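PDB 1P78: DNA-binding protein HU from Anabaena sp., which binds and wraps DNA as a histone-like homodimer, stabilising it against denaturation under extreme conditions, and is essential for heterocyst differentiation. Local coordinates for the interface of chains A and B. Numbering follows the deposited sequence. Chains: chain A/B, DNA-binding protein HU.

The interface of chains A and B. Residues chain A 6, 10, 21, 25, 28; chain B 24-25, 28, 32, 44.
A:Leu6 and A:Val10, one turn apart on helix 3-15 of chain A, press side by side on the backbone of B:Ala28 in helix 18-37 of chain B. The patch is part of the two-fold hydrophobic core of the intertwined HU dimer, and its twin recurs with the chains exchanged. In A:Leu6, CB points towards CD2 of B:Leu44, a loose 4.7 Å away. CG stands anti to the backbone N (chi1 -180°), which carries the fork away from its own helix to 4.5 Å from CB of B:Ala28, and the two methyls then part company. CD1 lies against the main chain of B:Ala28, 3.8 Å from its carbonyl O, with the CA slightly farther off. CD2 lies between helix 18-37 and strand 42-44 of chain B, 3.8 Å from CD2 of B:Leu44 and also beside CG1 of B:Ile32. The two leucine side chains cross at about a right angle. By touching both B:Leu44 and B:Ile32, this methyl bridges the strand and the helix. A:Val10 likewise divides its branches. CG2 rests 3.7 Å from CA of B:Ala28, while CG1, anti to the backbone N (chi1 172°), turns to B:Val24 and lies 3.7 Å from its CG1. The small side chain of B:Ala28 probably lets helix 3-15 come close to this backbone, and its CB is covered from another direction by A:Leu25, whose CD1 stands 3.9 Å away. Where the two copies of helix 18-37 face each other, the same leucine-alanine pairing returns in reverse: the CD1 methyl of B:Leu25 sits 3.9 Å from CB of A:Ala28.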
ATOM      1  N   LEU A   6      14.870  -1.772   4.092  1.00 23.06           N
ATOM      2  CA  LEU A   6      14.364  -0.655   3.302  1.00 22.72           C
ATOM      3  C   LEU A   6      15.077   0.630   3.720  1.00 22.85           C
ATOM      4  O   LEU A   6      15.622   1.334   2.871  1.00 22.75           O
ATOM      5  CB  LEU A   6      12.835  -0.526   3.442  1.00 22.25           C
ATOM      6  CG  LEU A   6      12.118   0.593   2.670  1.00 21.19           C
ATOM      7  CD1 LEU A   6      12.457   0.570   1.194  1.00 19.71           C
ATOM      8  CD2 LEU A   6      10.589   0.553   2.867  1.00 19.88           C
ATOM      9  N   VAL A  10      17.444   3.053   1.390  1.00 22.81           N
ATOM     10  CA  VAL A  10      16.983   4.421   1.220  1.00 22.74           C
ATOM     11  C   VAL A  10      18.087   5.423   1.565  1.00 23.06           C
ATOM     12  O   VAL A  10      18.393   6.325   0.779  1.00 23.06           O
ATOM     13  CB  VAL A  10      15.752   4.666   2.112  1.00 22.69           C
ATOM     14  CG1 VAL A  10      15.361   6.140   2.122  1.00 22.26           C
ATOM     15  CG2 VAL A  10      14.592   3.774   1.660  1.00 22.16           C
ATOM     16  N   ALA A  21      16.731   8.254   8.071  1.00 24.68           N
ATOM     17  CA  ALA A  21      15.843   7.618   7.103  1.00 24.29           C
ATOM     18  C   ALA A  21      14.747   6.822   7.792  1.00 24.19           C
ATOM     19  O   ALA A  21      13.589   6.826   7.334  1.00 24.42           O
ATOM     20  CB  ALA A  21      16.641   6.704   6.164  1.00 24.18           C
ATOM     21  N   LEU A  25      10.836   7.626   7.218  1.00 22.94           N
ATOM     22  CA  LEU A  25       9.915   6.639   6.644  1.00 22.98           C
ATOM     23  C   LEU A  25       8.728   6.426   7.592  1.00 22.91           C
ATOM     24  O   LEU A  25       7.582   6.457   7.158  1.00 22.80           O
ATOM     25  CB  LEU A  25      10.622   5.321   6.302  1.00 22.61           C
ATOM     26  CG  LEU A  25       9.721   4.124   5.959  1.00 23.25           C
ATOM     27  CD1 LEU A  25       9.159   4.185   4.529  1.00 22.57           C
ATOM     28  CD2 LEU A  25      10.424   2.793   6.217  1.00 23.12           C
ATOM     29  N   ALA A  28       6.093   9.070   7.714  1.00 23.34           N
ATOM     30  CA  ALA A  28       5.225   8.870   6.558  1.00 23.16           C
ATOM     31  C   ALA A  28       4.225   7.731   6.769  1.00 23.16           C
ATOM     32  O   ALA A  28       3.053   7.873   6.439  1.00 23.05           O
ATOM     33  CB  ALA A  28       6.077   8.620   5.299  1.00 22.80           C
TER
ATOM     34  N   VAL B  24      13.845  11.187   0.311  1.00 22.92           N
ATOM     35  CA  VAL B  24      13.778   9.988   1.155  1.00 23.25           C
ATOM     36  C   VAL B  24      12.530   9.162   0.831  1.00 23.14           C
ATOM     37  O   VAL B  24      12.621   7.996   0.476  1.00 23.00           O
ATOM     38  CB  VAL B  24      13.726  10.343   2.664  1.00 23.44           C
ATOM     39  CG1 VAL B  24      13.579   9.074   3.542  1.00 23.88           C
ATOM     40  CG2 VAL B  24      14.919  11.162   3.075  1.00 23.32           C
ATOM     41  N   LEU B  25      11.365   9.783   0.970  1.00 23.05           N
ATOM     42  CA  LEU B  25      10.113   9.111   0.707  1.00 23.28           C
ATOM     43  C   LEU B  25      10.148   8.459  -0.688  1.00 23.48           C
ATOM     44  O   LEU B  25       9.729   7.295  -0.854  1.00 23.56           O
ATOM     45  CB  LEU B  25       8.951  10.098   0.847  1.00 23.06           C
ATOM     46  CG  LEU B  25       7.557   9.575   0.464  1.00 24.22           C
ATOM     47  CD1 LEU B  25       6.994   8.561   1.491  1.00 23.63           C
ATOM     48  CD2 LEU B  25       6.578  10.743   0.206  1.00 23.92           C
ATOM     49  N   ALA B  28      12.289   5.252  -0.837  1.00 21.96           N
ATOM     50  CA  ALA B  28      11.515   4.159  -0.277  1.00 21.66           C
ATOM     51  C   ALA B  28      10.458   3.622  -1.244  1.00 21.59           C
ATOM     52  O   ALA B  28      10.247   2.415  -1.306  1.00 21.53           O
ATOM     53  CB  ALA B  28      10.887   4.584   1.042  1.00 21.62           C
ATOM     54  N   ILE B  32      10.458  -0.118  -2.735  1.00 21.32           N
ATOM     55  CA  ILE B  32       9.333  -1.019  -2.506  1.00 21.05           C
ATOM     56  C   ILE B  32       8.925  -1.639  -3.838  1.00 20.81           C
ATOM     57  O   ILE B  32       8.843  -2.855  -3.953  1.00 20.80           O
ATOM     58  CB  ILE B  32       8.123  -0.288  -1.881  1.00 20.93           C
ATOM     59  CG1 ILE B  32       8.416   0.107  -0.424  1.00 21.47           C
ATOM     60  CG2 ILE B  32       6.898  -1.188  -1.949  1.00 19.80           C
ATOM     61  CD1 ILE B  32       7.412   1.133   0.210  1.00 18.83           C
ATOM     62  N   LEU B  44       6.698  -4.131   6.204  1.00 21.91           N
ATOM     63  CA  LEU B  44       6.958  -3.039   7.141  1.00 21.90           C
ATOM     64  C   LEU B  44       6.177  -3.172   8.440  1.00 22.22           C
ATOM     65  O   LEU B  44       4.936  -3.108   8.456  1.00 22.10           O
ATOM     66  CB  LEU B  44       6.659  -1.700   6.488  1.00 21.60           C
ATOM     67  CG  LEU B  44       7.155  -1.661   5.052  1.00 21.03           C
ATOM     68  CD1 LEU B  44       6.855  -0.315   4.420  1.00 22.75           C
ATOM     69  CD2 LEU B  44       8.637  -1.910   5.060  1.00 21.90           C
TER